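NADP-dependent glyceraldehyde-3-phosphate dehydrogenase (Bacillus halodurans, PDB 3PRL) probably catalyses the NADP-dependent, non-phosphorylating oxidation of glyceraldehyde 3-phosphate, as a member of the aldehyde dehydrogenase family. Local coordinates at residues N13-N17 and G18-E22; D60-K63 and I64-R68; E72-D75 and L76-W80; G92-I95 and M96-A100; K101-K104 and S105-E109. One frame throughout, in Å; residues are numbered along the deposited sequence.

Contact 1 of 5, residues N13-N17 and G18-E22; sequences NILRN and GEWVE
Leu15 lays its CB over one face of the Trp20 indole, 3.9 Å from the centroid of the six-membered ring and 12° off the ring normal, a CH-pi contact. Its CD1 lies over the same face, offset toward the rim, because CG stands anti to the backbone N (chi1 -178°) and carries the branch toward Gly18. At the edge of the indole, near its plane, Asn13 O comes 3.5 Å from Trp20 CE3. Leu15 and Trp20 are a non-hydrogen-bonded pair of an antiparallel hairpin, flanked by the hydrogen-bonded pairs Ile14-Val21 and Arg16-Glu19. The first is drawn closer, Val21 N lying 2.8 Å from Ile14 O. In the second, Arg16 N is 3.3 Å from Glu19 O. A type I' turn from Arg16 to Glu19 reverses the chain; at Gly18 a CB would collide with Asn17 O. On the hairpin face that carries Ile14, Arg16 and Val21, the CG2 methyl of Val21 is the meeting point. The Arg16 guanidinium, brought back by a bend at chi3 (59°), lays its flat side on this methyl, with NH1 3.6 Å from Val21 CG2, while Ile14 CD1 reaches it at 3.8 Å. The hairpin forms the edge of a four-stranded mixed sheet: Leu15 and Trp20 pack on helix 192-204, Leu15 also bonds through its backbone to Val214, and strand 39-44 runs parallel to strand 10-16.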
loop_
_atom_site.group_PDB
_atom_site.type_symbol
_atom_site.label_atom_id
_atom_site.label_comp_id
_atom_site.label_asym_id
_atom_site.label_seq_id
_atom_site.Cartn_x
_atom_site.Cartn_y
_atom_site.Cartn_z
ATOM N N ASN D 13 15.118 21.069 -35.929
ATOM C CA ASN D 13 15.295 22.109 -34.936
ATOM C C ASN D 13 15.060 21.572 -33.509
ATOM O O ASN D 13 14.511 20.468 -33.323
ATOM C CB ASN D 13 14.401 23.309 -35.256
ATOM C CG ASN D 13 15.074 24.325 -36.211
ATOM O OD1 ASN D 13 16.096 24.040 -36.855
ATOM N ND2 ASN D 13 14.487 25.518 -36.295
ATOM N N ILE D 14 15.511 22.338 -32.517
ATOM C CA ILE D 14 15.324 21.996 -31.107
ATOM C C ILE D 14 14.230 22.844 -30.493
ATOM O O ILE D 14 13.959 23.947 -30.965
ATOM C CB ILE D 14 16.643 22.130 -30.262
ATOM C CG1 ILE D 14 17.181 23.574 -30.232
ATOM C CG2 ILE D 14 17.709 21.152 -30.758
ATOM C CD1 ILE D 14 16.826 24.349 -28.960
ATOM N N LEU D 15 13.611 22.309 -29.440
ATOM C CA LEU D 15 12.576 23.001 -28.700
ATOM C C LEU D 15 13.141 23.700 -27.478
ATOM O O LEU D 15 13.751 23.067 -26.609
ATOM C CB LEU D 15 11.498 22.010 -28.243
ATOM C CG LEU D 15 10.287 22.554 -27.475
ATOM C CD1 LEU D 15 9.403 23.451 -28.343
ATOM C CD2 LEU D 15 9.480 21.390 -26.938
ATOM N N ARG D 16 12.925 25.005 -27.434
ATOM C CA ARG D 16 13.124 25.810 -26.245
ATOM C C ARG D 16 11.912 26.733 -26.063
ATOM O O ARG D 16 11.493 27.400 -27.010
ATOM C CB ARG D 16 14.400 26.641 -26.356
ATOM C CG ARG D 16 14.715 27.418 -25.079
ATOM C CD ARG D 16 15.954 28.299 -25.192
ATOM N NE ARG D 16 15.820 29.277 -26.271
ATOM C CZ ARG D 16 16.517 29.251 -27.398
ATOM N NH1 ARG D 16 16.308 30.184 -28.321
ATOM N NH2 ARG D 16 17.424 28.302 -27.603
ATOM N N ASN D 17 11.343 26.741 -24.856
ATOM C CA ASN D 17 10.256 27.660 -24.476
ATOM C C ASN D 17 9.044 27.706 -25.426
ATOM O O ASN D 17 8.445 28.760 -25.641
ATOM C CB ASN D 17 10.820 29.072 -24.235
ATOM C CG ASN D 17 11.869 29.103 -23.129
ATOM O OD1 ASN D 17 11.876 28.257 -22.234
ATOM N ND2 ASN D 17 12.752 30.094 -23.177
ATOM N N GLY D 18 8.695 26.554 -25.995
ATOM C CA GLY D 18 7.519 26.444 -26.865
ATOM C C GLY D 18 7.795 26.633 -28.346
ATOM O O GLY D 18 7.037 26.141 -29.191
ATOM N N GLU D 19 8.880 27.338 -28.662
ATOM C CA GLU D 19 9.259 27.580 -30.057
ATOM C C GLU D 19 10.374 26.670 -30.556
ATOM O O GLU D 19 11.424 26.539 -29.916
ATOM C CB GLU D 19 9.604 29.058 -30.330
ATOM C CG GLU D 19 9.962 29.918 -29.113
ATOM C CD GLU D 19 10.049 31.402 -29.463
ATOM O OE1 GLU D 19 11.098 31.833 -30.002
ATOM O OE2 GLU D 19 9.073 32.140 -29.200
ATOM N N TRP D 20 10.126 26.042 -31.702
ATOM C CA TRP D 20 11.133 25.248 -32.389
ATOM C C TRP D 20 12.155 26.185 -33.010
ATOM O O TRP D 20 11.871 26.868 -34.006
ATOM C CB TRP D 20 10.479 24.354 -33.441
ATOM C CG TRP D 20 9.646 23.284 -32.803
ATOM C CD1 TRP D 20 8.297 23.312 -32.577
ATOM C CD2 TRP D 20 10.117 22.044 -32.262
ATOM N NE1 TRP D 20 7.899 22.156 -31.950
ATOM C CE2 TRP D 20 8.996 21.363 -31.742
ATOM C CE3 TRP D 20 11.376 21.435 -32.183
ATOM C CZ2 TRP D 20 9.096 20.104 -31.146
ATOM C CZ3 TRP D 20 11.471 20.179 -31.587
ATOM C CH2 TRP D 20 10.336 19.530 -31.081
ATOM N N VAL D 21 13.337 26.229 -32.400
ATOM C CA VAL D 21 14.374 27.186 -32.777
ATOM C C VAL D 21 15.643 26.485 -33.241
ATOM O O VAL D 21 15.738 25.260 -33.202
ATOM C CB VAL D 21 14.703 28.203 -31.622
ATOM C CG1 VAL D 21 13.487 29.057 -31.279
ATOM C CG2 VAL D 21 15.223 27.490 -30.372
ATOM N N GLU D 22 16.611 27.282 -33.675
ATOM C CA GLU D 22 17.896 26.781 -34.114
ATOM C C GLU D 22 18.991 27.428 -33.277
ATOM O O GLU D 22 18.752 28.427 -32.589
ATOM C CB GLU D 22 18.106 27.100 -35.603
ATOM C CG GLU D 22 18.879 26.034 -36.358
ATOM C CD GLU D 22 19.637 26.579 -37.557
ATOM O OE1 GLU D 22 19.102 27.459 -38.273
ATOM O OE2 GLU D 22 20.778 26.118 -37.786
#

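Contact 2 of 5, residues D60-K63 and I64-R68; sequences DAQK and IWKIR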
loop_
_atom_site.group_PDB
_atom_site.type_symbol
_atom_site.label_atom_id
_atom_site.label_comp_id
_atom_site.label_asym_id
_atom_site.label_seq_id
_atom_site.Cartn_x
_atom_site.Cartn_y
_atom_site.Cartn_z
ATOM N N ASP D 60 11.026 28.013 -14.772
ATOM C CA ASP D 60 9.925 28.968 -14.675
ATOM C C ASP D 60 8.605 28.301 -15.002
ATOM O O ASP D 60 7.598 28.567 -14.354
ATOM C CB ASP D 60 10.158 30.179 -15.576
ATOM C CG ASP D 60 11.338 31.029 -15.124
ATOM O OD1 ASP D 60 11.817 30.866 -13.979
ATOM O OD2 ASP D 60 11.786 31.866 -15.926
ATOM N N ALA D 61 8.609 27.426 -16.002
ATOM C CA ALA D 61 7.407 26.678 -16.358
ATOM C C ALA D 61 7.059 25.593 -15.326
ATOM O O ALA D 61 5.899 25.219 -15.188
ATOM C CB ALA D 61 7.551 26.085 -17.738
ATOM N N GLN D 62 8.068 25.092 -14.617
ATOM C CA GLN D 62 7.877 24.159 -13.484
ATOM C C GLN D 62 6.851 24.666 -12.466
ATOM O O GLN D 62 6.058 23.886 -11.929
ATOM C CB GLN D 62 9.231 23.867 -12.801
ATOM C CG GLN D 62 9.206 23.551 -11.279
ATOM C CD GLN D 62 8.854 22.106 -10.968
ATOM O OE1 GLN D 62 8.386 21.791 -9.874
ATOM N NE2 GLN D 62 9.071 21.221 -11.934
ATOM N N LYS D 63 6.857 25.971 -12.210
ATOM C CA LYS D 63 5.978 26.547 -11.185
ATOM C C LYS D 63 4.525 26.705 -11.677
ATOM O O LYS D 63 3.588 26.734 -10.870
ATOM C CB LYS D 63 6.555 27.870 -10.655
ATOM C CG LYS D 63 8.080 27.846 -10.451
ATOM C CD LYS D 63 8.592 29.024 -9.636
ATOM C CE LYS D 63 10.071 29.307 -9.914
ATOM N NZ LYS D 63 10.276 30.124 -11.166
ATOM N N ILE D 64 4.337 26.780 -12.995
ATOM C CA ILE D 64 2.982 26.820 -13.575
ATOM C C ILE D 64 2.448 25.387 -13.757
ATOM O O ILE D 64 1.357 25.052 -13.294
ATOM C CB ILE D 64 2.940 27.657 -14.904
ATOM C CG1 ILE D 64 3.093 29.157 -14.591
ATOM C CG2 ILE D 64 1.651 27.382 -15.719
ATOM C CD1 ILE D 64 3.874 29.955 -15.626
ATOM N N TRP D 65 3.247 24.548 -14.403
ATOM C CA TRP D 65 2.903 23.148 -14.638
ATOM C C TRP D 65 2.548 22.352 -13.367
ATOM O O TRP D 65 1.520 21.657 -13.333
ATOM C CB TRP D 65 4.060 22.473 -15.368
ATOM C CG TRP D 65 3.841 21.051 -15.701
ATOM C CD1 TRP D 65 4.550 19.979 -15.225
ATOM C CD2 TRP D 65 2.859 20.525 -16.597
ATOM N NE1 TRP D 65 4.063 18.814 -15.771
ATOM C CE2 TRP D 65 3.026 19.121 -16.619
ATOM C CE3 TRP D 65 1.847 21.102 -17.376
ATOM C CZ2 TRP D 65 2.210 18.283 -17.385
ATOM C CZ3 TRP D 65 1.043 20.268 -18.152
ATOM C CH2 TRP D 65 1.227 18.879 -18.152
ATOM N N LYS D 66 3.391 22.464 -12.337
ATOM C CA LYS D 66 3.270 21.638 -11.124
ATOM C C LYS D 66 1.962 21.836 -10.377
ATOM O O LYS D 66 1.521 20.947 -9.639
ATOM C CB LYS D 66 4.429 21.887 -10.150
ATOM C CG LYS D 66 4.274 23.130 -9.295
ATOM C CD LYS D 66 5.349 23.226 -8.237
ATOM C CE LYS D 66 5.270 24.561 -7.505
ATOM N NZ LYS D 66 6.331 24.677 -6.444
ATOM N N ILE D 67 1.359 23.010 -10.556
ATOM C CA ILE D 67 0.130 23.322 -9.870
ATOM C C ILE D 67 -1.092 22.996 -10.730
ATOM O O ILE D 67 -2.222 23.184 -10.286
ATOM C CB ILE D 67 0.104 24.781 -9.321
ATOM C CG1 ILE D 67 0.411 25.803 -10.425
ATOM C CG2 ILE D 67 1.078 24.916 -8.143
ATOM C CD1 ILE D 67 -0.121 27.210 -10.151
ATOM N N ARG D 68 -0.875 22.485 -11.940
ATOM C CA ARG D 68 -2.001 22.019 -12.758
ATOM C C ARG D 68 -2.662 20.782 -12.145
ATOM O O ARG D 68 -1.964 19.856 -11.710
ATOM C CB ARG D 68 -1.575 21.701 -14.189
ATOM C CG ARG D 68 -0.891 22.848 -14.915
ATOM C CD ARG D 68 -1.891 23.847 -15.456
ATOM N NE ARG D 68 -2.650 23.319 -16.590
ATOM C CZ ARG D 68 -2.150 23.136 -17.810
ATOM N NH1 ARG D 68 -0.881 23.423 -18.061
ATOM N NH2 ARG D 68 -2.927 22.664 -18.781
HETATM O O HOH W 1 8.661 24.470 -7.773
#
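Lys66 has CG between its backbone N and carbonyl carbon (chi1 80°), and from there the chain runs extended; Gln62 bends at chi2 (82°) to meet it. The two side chains therefore cross at a slant, with Gln62 OE1 3.7 Å from Lys66 CD. Lys66 CB rests 3.1 Å from Gln62 O, the same oxygen that accepts the Lys66 N-H. A water ties the polar ends: it accepts from Lys66 NZ at 2.7 Å and gives a weak bond to Gln62 OE1. Cut back to an alanine, Lys66 would lose its ammonium and methylenes, and the water would probably lose its stronger partner and the Gln62 amide be freer to turn. One residue earlier, Trp65 N bonds to Ala61 O at 2.8 Å, and its indole NE1 to Leu177 O. Lys63 curls back, its NZ in a salt bridge with Asp60 OD1. The Gln62-Lys66 pairing, i to i+4, belongs to the C-terminal part of helix 48-65, from which a type I turn, Trp65 to Arg68, leads toward helix 70-86.

Contact 3 of 5, residues E72-D75 and L76-W80; sequences ERVD and LLYAW
Val74 O is held by Tyr78 N at 3.0 Å in an almost straight bond (175° at the hydrogen). The same oxygen lies over one face of the Tyr78 ring, 3.4 Å from Tyr78 CG and offset toward the rim, so the tyrosine covers the carbonyl that its own amide binds. With CG beside the backbone N (chi1 -67°), the ring is folded back toward the preceding turn. There it runs alongside Val74, both side chains pointing the same way, and Val74 CG2 touches Tyr78 CE2 at 3.8 Å. The Asp75 carboxylate crosses the ring at a slant, its plane turned 59° from the ring and OD1 4.0 Å from Tyr78 CD2. These ring contacts belong to one of two modelled conformers and are less certain than the backbone bond. They are i to i+3 and i to i+4 contacts within helix 70-86 of the aldehyde dehydrogenase fold, which packs against helices 103-124, 167-178 and 192-204. At its far end the tyrosine OH is hydrogen-bonded to Asp122 OD1 of helix 103-124. Ala79 N continues the helical pattern to Asp75 O at 3.0 Å, and Ala79 CB sits 3.5 Å from Asp75 O. Further round, Leu77 CD1 presses within 3.4 Å of Arg73 O, a buried carbonyl with no polar partner in the model.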
loop_
_atom_site.group_PDB
_atom_site.type_symbol
_atom_site.label_atom_id
_atom_site.label_comp_id
_atom_site.label_asym_id
_atom_site.label_seq_id
_atom_site.Cartn_x
_atom_site.Cartn_y
_atom_site.Cartn_z
ATOM N N GLU D 72 -5.070 17.034 -15.557
ATOM C CA GLU D 72 -4.600 17.826 -16.701
ATOM C C GLU D 72 -3.194 17.409 -17.135
ATOM O O GLU D 72 -2.854 17.493 -18.322
ATOM C CB GLU D 72 -4.635 19.333 -16.404
ATOM C CG GLU D 72 -6.053 19.943 -16.307
ATOM C CD GLU D 72 -6.043 21.460 -16.091
ATOM O OE1 GLU D 72 -5.086 22.135 -16.539
ATOM O OE2 GLU D 72 -7.009 21.982 -15.479
ATOM N N ARG D 73 -2.378 16.965 -16.181
ATOM C CA ARG D 73 -1.058 16.453 -16.534
ATOM C C ARG D 73 -1.155 15.103 -17.253
ATOM O O ARG D 73 -0.399 14.859 -18.198
ATOM C CB ARG D 73 -0.138 16.413 -15.320
ATOM C CG ARG D 73 0.174 17.808 -14.763
ATOM C CD ARG D 73 1.381 17.810 -13.828
ATOM N NE ARG D 73 1.122 17.068 -12.596
ATOM C CZ ARG D 73 1.027 17.600 -11.382
ATOM N NH1 ARG D 73 1.193 18.901 -11.193
ATOM N NH2 ARG D 73 0.773 16.815 -10.349
ATOM N N VAL D 74 -2.105 14.247 -16.851
ATOM C CA VAL D 74 -2.284 12.947 -17.535
ATOM C C VAL D 74 -2.925 13.039 -18.929
ATOM O O VAL D 74 -2.641 12.201 -19.790
ATOM C CB VAL D 74 -3.062 11.883 -16.691
ATOM C CG1 VAL D 74 -2.647 11.939 -15.236
ATOM C CG2 VAL D 74 -4.559 12.055 -16.845
ATOM N N ASP D 75 -3.796 14.027 -19.143
ATOM C CA ASP D 75 -4.472 14.175 -20.428
ATOM C C ASP D 75 -3.445 14.492 -21.516
ATOM O O ASP D 75 -3.588 14.042 -22.645
ATOM C CB ASP D 75 -5.548 15.263 -20.389
ATOM C CG ASP D 75 -6.708 14.931 -19.441
ATOM O OD1 ASP D 75 -7.227 13.785 -19.468
ATOM O OD2 ASP D 75 -7.109 15.843 -18.676
ATOM N N LEU D 76 -2.421 15.274 -21.160
ATOM C CA LEU D 76 -1.314 15.585 -22.076
ATOM C C LEU D 76 -0.553 14.324 -22.468
ATOM O O LEU D 76 -0.120 14.180 -23.612
ATOM C CB LEU D 76 -0.357 16.630 -21.482
ATOM C CG LEU D 76 0.889 17.011 -22.325
ATOM C CD1 LEU D 76 0.517 17.583 -23.709
ATOM C CD2 LEU D 76 1.843 17.957 -21.581
ATOM N N LEU D 77 -0.394 13.414 -21.520
ATOM C CA LEU D 77 0.304 12.169 -21.787
ATOM C C LEU D 77 -0.500 11.312 -22.750
ATOM O O LEU D 77 0.038 10.890 -23.759
ATOM C CB LEU D 77 0.651 11.417 -20.490
ATOM C CG LEU D 77 2.034 11.698 -19.892
ATOM C CD1 LEU D 77 2.245 13.168 -19.522
ATOM C CD2 LEU D 77 2.306 10.790 -18.675
ATOM N N TYR D 78 -1.779 11.090 -22.424
ATOM C CA TYR D 78 -2.719 10.379 -23.284
ATOM C C TYR D 78 -2.629 10.921 -24.711
ATOM O O TYR D 78 -2.468 10.163 -25.658
ATOM C CB TYR D 78 -4.170 10.535 -22.784
ATOM C CG TYR D 78 -4.511 9.877 -21.453
ATOM C CD1 TYR D 78 -3.754 8.829 -20.950
ATOM C CD2 TYR D 78 -5.630 10.282 -20.725
ATOM C CE1 TYR D 78 -4.072 8.220 -19.746
ATOM C CE2 TYR D 78 -5.961 9.678 -19.515
ATOM C CZ TYR D 78 -5.173 8.647 -19.030
ATOM O OH TYR D 78 -5.487 8.038 -17.833
ATOM N N ALA D 79 -2.725 12.251 -24.846
ATOM C CA ALA D 79 -2.689 12.930 -26.162
ATOM C C ALA D 79 -1.392 12.676 -26.916
ATOM O O ALA D 79 -1.398 12.435 -28.123
ATOM C CB ALA D 79 -2.913 14.434 -26.009
ATOM N N TRP D 80 -0.283 12.715 -26.184
ATOM C CA TRP D 80 1.030 12.459 -26.757
ATOM C C TRP D 80 1.096 11.018 -27.248
ATOM O O TRP D 80 1.553 10.766 -28.350
ATOM C CB TRP D 80 2.096 12.737 -25.697
ATOM C CG TRP D 80 3.517 12.487 -26.078
ATOM C CD1 TRP D 80 4.069 12.522 -27.330
ATOM C CD2 TRP D 80 4.591 12.210 -25.176
ATOM N NE1 TRP D 80 5.414 12.268 -27.258
ATOM C CE2 TRP D 80 5.762 12.076 -25.947
ATOM C CE3 TRP D 80 4.675 12.076 -23.784
ATOM C CZ2 TRP D 80 7.005 11.796 -25.375
ATOM C CZ3 TRP D 80 5.899 11.792 -23.219
ATOM C CH2 TRP D 80 7.051 11.663 -24.010
#

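Contact 4 of 5, residues G92-I95 and M96-A100; sequences GELI and MHEVA
Ile95 and Val99 make the tight, buried part of this helix end: they lie side by side pointing the same way, CG2 to CG2 at 3.8 Å. With chi1 at -54°, Val99 CG1 stands anti to the carbonyl carbon, leaving CG2 to press on Ile95 O at 3.4 Å; Val99 N bonds almost straight (171°) to that oxygen. Glu98, buried too, rests its CB 3.2 Å from Leu94 O and sends its carboxylate to Ser194 OG and Leu193 N of helix 192-204. This is the last turn of helix 88-98; the Val99 side chain lies about 4 Å from that of Phe162, an NADP(+)-binding residue, though no cofactor is bound to this chain. Met96 is packed tightly as well, bent at chi2 and chi3 so that CG lies 3.2 Å from Glu93 O and CE covers one face of the His97 imidazole. The looser, partly exposed part is where Glu93 OE2 stands at the imidazole edge, in plane, yet 3.8 Å from His97 ND1, carboxylate and ring turned 68° apart.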
loop_
_atom_site.group_PDB
_atom_site.type_symbol
_atom_site.label_atom_id
_atom_site.label_comp_id
_atom_site.label_asym_id
_atom_site.label_seq_id
_atom_site.Cartn_x
_atom_site.Cartn_y
_atom_site.Cartn_z
ATOM N N GLY D 92 8.655 5.309 -36.653
ATOM C CA GLY D 92 9.267 3.986 -36.809
ATOM C C GLY D 92 10.319 3.928 -37.909
ATOM O O GLY D 92 11.426 3.463 -37.668
ATOM N N GLU D 93 9.983 4.421 -39.104
ATOM C CA GLU D 93 10.933 4.458 -40.229
ATOM C C GLU D 93 12.212 5.238 -39.920
ATOM O O GLU D 93 13.303 4.836 -40.337
ATOM C CB GLU D 93 10.281 4.962 -41.538
ATOM C CG GLU D 93 9.709 6.409 -41.543
ATOM C CD GLU D 93 10.748 7.523 -41.782
ATOM O OE1 GLU D 93 10.387 8.717 -41.660
ATOM O OE2 GLU D 93 11.919 7.216 -42.088
ATOM N N LEU D 94 12.073 6.355 -39.200
ATOM C CA LEU D 94 13.222 7.178 -38.826
ATOM C C LEU D 94 14.136 6.374 -37.913
ATOM O O LEU D 94 15.347 6.312 -38.121
ATOM C CB LEU D 94 12.783 8.484 -38.152
ATOM C CG LEU D 94 13.780 9.642 -38.118
ATOM C CD1 LEU D 94 13.999 10.244 -39.491
ATOM C CD2 LEU D 94 13.294 10.721 -37.176
ATOM N N ILE D 95 13.544 5.731 -36.915
ATOM C CA ILE D 95 14.308 4.836 -36.044
ATOM C C ILE D 95 15.085 3.756 -36.822
ATOM O O ILE D 95 16.294 3.624 -36.632
ATOM C CB ILE D 95 13.445 4.189 -34.945
ATOM C CG1 ILE D 95 12.791 5.264 -34.071
ATOM C CG2 ILE D 95 14.311 3.248 -34.109
ATOM C CD1 ILE D 95 11.694 4.729 -33.136
ATOM N N MET D 96 14.419 2.990 -37.692
ATOM C CA MET D 96 15.149 1.918 -38.408
ATOM C C MET D 96 16.369 2.440 -39.174
ATOM O O MET D 96 17.422 1.818 -39.123
ATOM C CB MET D 96 14.274 0.986 -39.275
ATOM C CG MET D 96 13.330 1.635 -40.226
ATOM S SD MET D 96 13.161 0.815 -41.833
ATOM C CE MET D 96 12.867 2.284 -42.809
ATOM N N HIS D 97 16.238 3.592 -39.829
ATOM C CA HIS D 97 17.373 4.181 -40.547
ATOM C C HIS D 97 18.457 4.681 -39.583
ATOM O O HIS D 97 19.620 4.292 -39.710
ATOM C CB HIS D 97 16.936 5.332 -41.471
ATOM C CG HIS D 97 16.268 4.892 -42.738
ATOM N ND1 HIS D 97 15.022 5.346 -43.116
ATOM C CD2 HIS D 97 16.674 4.054 -43.721
ATOM C CE1 HIS D 97 14.684 4.803 -44.272
ATOM N NE2 HIS D 97 15.668 4.012 -44.661
ATOM N N GLU D 98 18.053 5.528 -38.628
ATOM C CA GLU D 98 18.972 6.335 -37.797
ATOM C C GLU D 98 19.873 5.498 -36.898
ATOM O O GLU D 98 21.057 5.812 -36.725
ATOM C CB GLU D 98 18.181 7.335 -36.927
ATOM C CG GLU D 98 18.919 8.644 -36.615
ATOM C CD GLU D 98 18.255 9.480 -35.516
ATOM O OE1 GLU D 98 17.082 9.212 -35.146
ATOM O OE2 GLU D 98 18.912 10.419 -35.000
ATOM N N VAL D 99 19.287 4.463 -36.294
ATOM C CA VAL D 99 20.018 3.590 -35.389
ATOM C C VAL D 99 20.138 2.161 -35.938
ATOM O O VAL D 99 20.620 1.250 -35.250
ATOM C CB VAL D 99 19.469 3.681 -33.938
ATOM C CG1 VAL D 99 19.462 5.140 -33.466
ATOM C CG2 VAL D 99 18.064 3.076 -33.822
ATOM N N ALA D 100 19.734 1.986 -37.205
ATOM C CA ALA D 100 19.811 0.703 -37.914
ATOM C C ALA D 100 19.068 -0.453 -37.222
ATOM O O ALA D 100 19.570 -1.586 -37.138
ATOM C CB ALA D 100 21.273 0.341 -38.218
#

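Contact 5 of 5, residues K101-K104 and S105-E109; sequences KPKK and SAIGE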
loop_
_atom_site.group_PDB
_atom_site.type_symbol
_atom_site.label_atom_id
_atom_site.label_comp_id
_atom_site.label_asym_id
_atom_site.label_seq_id
_atom_site.Cartn_x
_atom_site.Cartn_y
_atom_site.Cartn_z
ATOM N N LYS D 101 17.860 -0.166 -36.748
ATOM C CA LYS D 101 17.027 -1.158 -36.068
ATOM C C LYS D 101 16.090 -1.846 -37.071
ATOM O O LYS D 101 15.434 -1.163 -37.842
ATOM C CB LYS D 101 16.218 -0.463 -34.972
ATOM C CG LYS D 101 15.225 -1.332 -34.211
ATOM C CD LYS D 101 14.740 -0.625 -32.952
ATOM C CE LYS D 101 15.901 -0.369 -31.967
ATOM N NZ LYS D 101 15.444 -0.290 -30.550
ATOM N N PRO D 102 16.004 -3.190 -37.045
ATOM C CA PRO D 102 15.078 -3.907 -37.938
ATOM C C PRO D 102 13.682 -3.242 -38.013
ATOM O O PRO D 102 13.125 -2.869 -36.985
ATOM C CB PRO D 102 14.975 -5.299 -37.306
ATOM C CG PRO D 102 16.185 -5.443 -36.443
ATOM C CD PRO D 102 16.643 -4.079 -36.053
ATOM N N LYS D 103 13.141 -3.107 -39.227
ATOM C CA LYS D 103 11.939 -2.297 -39.525
ATOM C C LYS D 103 10.741 -2.462 -38.589
ATOM O O LYS D 103 10.233 -1.480 -38.039
ATOM C CB LYS D 103 11.480 -2.559 -40.966
ATOM C CG LYS D 103 10.184 -1.850 -41.371
ATOM C CD LYS D 103 9.649 -2.425 -42.673
ATOM C CE LYS D 103 9.839 -1.466 -43.837
ATOM N NZ LYS D 103 8.718 -0.478 -43.869
ATOM N N LYS D 104 10.274 -3.700 -38.433
ATOM C CA LYS D 104 9.075 -3.954 -37.644
ATOM C C LYS D 104 9.350 -3.727 -36.152
ATOM O O LYS D 104 8.463 -3.292 -35.409
ATOM C CB LYS D 104 8.533 -5.359 -37.914
ATOM C CG LYS D 104 7.982 -5.537 -39.339
ATOM C CD LYS D 104 7.308 -6.890 -39.521
ATOM C CE LYS D 104 5.842 -6.830 -39.126
ATOM N NZ LYS D 104 5.037 -6.204 -40.209
ATOM N N SER D 105 10.595 -3.973 -35.743
ATOM C CA SER D 105 11.006 -3.740 -34.357
ATOM C C SER D 105 11.090 -2.254 -34.004
ATOM O O SER D 105 10.859 -1.887 -32.856
ATOM C CB SER D 105 12.331 -4.445 -34.044
ATOM O OG SER D 105 12.670 -4.263 -32.670
ATOM N N ALA D 106 11.422 -1.413 -34.988
ATOM C CA ALA D 106 11.502 0.048 -34.809
ATOM C C ALA D 106 10.129 0.701 -34.696
ATOM O O ALA D 106 9.932 1.618 -33.882
ATOM C CB ALA D 106 12.291 0.684 -35.919
ATOM N N ILE D 107 9.182 0.221 -35.502
ATOM C CA ILE D 107 7.784 0.641 -35.372
ATOM C C ILE D 107 7.241 0.137 -34.054
ATOM O O ILE D 107 6.462 0.823 -33.421
ATOM C CB ILE D 107 6.875 0.090 -36.505
ATOM C CG1 ILE D 107 7.433 0.448 -37.876
ATOM C CG2 ILE D 107 5.446 0.615 -36.347
ATOM C CD1 ILE D 107 7.044 -0.553 -38.961
ATOM N N GLY D 108 7.665 -1.068 -33.663
ATOM C CA GLY D 108 7.277 -1.717 -32.413
ATOM C C GLY D 108 7.716 -0.896 -31.213
ATOM O O GLY D 108 7.023 -0.854 -30.195
ATOM N N GLU D 109 8.862 -0.230 -31.355
ATOM C CA GLU D 109 9.382 0.664 -30.337
ATOM C C GLU D 109 8.444 1.833 -30.083
ATOM O O GLU D 109 8.210 2.184 -28.929
ATOM C CB GLU D 109 10.767 1.196 -30.715
ATOM C CG GLU D 109 11.263 2.268 -29.746
ATOM C CD GLU D 109 12.722 2.625 -29.910
ATOM O OE1 GLU D 109 13.386 2.107 -30.842
ATOM O OE2 GLU D 109 13.192 3.438 -29.097
#
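Lys101 reaches over the first turn of helix 103-124, whose N-cap position is Pro102, to a salt bridge with Glu109. Its CB begins the path beside the Ala106 methyl, and Lys101 CG, anti to the backbone N (chi1 176°), passes 3.9 Å from Ala106 CB. CD then lies 3.8 Å from Ala106 CA, and a bend at chi3 (-63°) turns the end of the chain toward the acid. CE passes 3.7 Å from Glu109 OE1, and NZ meets Glu109 OE1 at 3.2 Å, coming from above the carboxylate plane (52° out of it), the two side chains crossing at about a right angle. NZ has more than this one partner: it also bonds to Asn163 O and makes cation-pi contacts with Tyr164 and Tyr288. Glu109 OE2 takes the backbone N of Val166 and of Asn167, so the carboxylate is gripped at both oxygens. A leucine at Lys101 would strip away the ammonium, and would probably leave the Glu109 carboxylate without its charge partner here and Tyr164 and Tyr288 without their cation. The pair lies close to the NADP(+) site, Lys101 about 7 Å from Phe162 between side chains. Elsewhere on the turn, Lys103 and Ile107 run alongside each other, and Ile107 CD1 rests 3.4 Å from Lys103 O.

In the fold
From the N terminus the contacts come strictly in series, each within one continuous stretch, so none nests in or crosses another. Only contact 1 closes a hairpin; the other four are turns of successive helices. Contact 2 lies at the C-terminal part of helix 48-65 and touches contact 3 on helix 70-86, where Lys66 O meets Arg73 NH1 and Trp65 packs on Arg73 and Leu76. Contact 4 ends helix 88-98 and contact 5 begins helix 103-124; their centres are about 8 Å apart, and Ile95 and Met96 pack against Ala106 between them. Helix 192-204 links three: Trp20 of contact 1, Trp80 of contact 3 and Leu94 of contact 4 all lean on it.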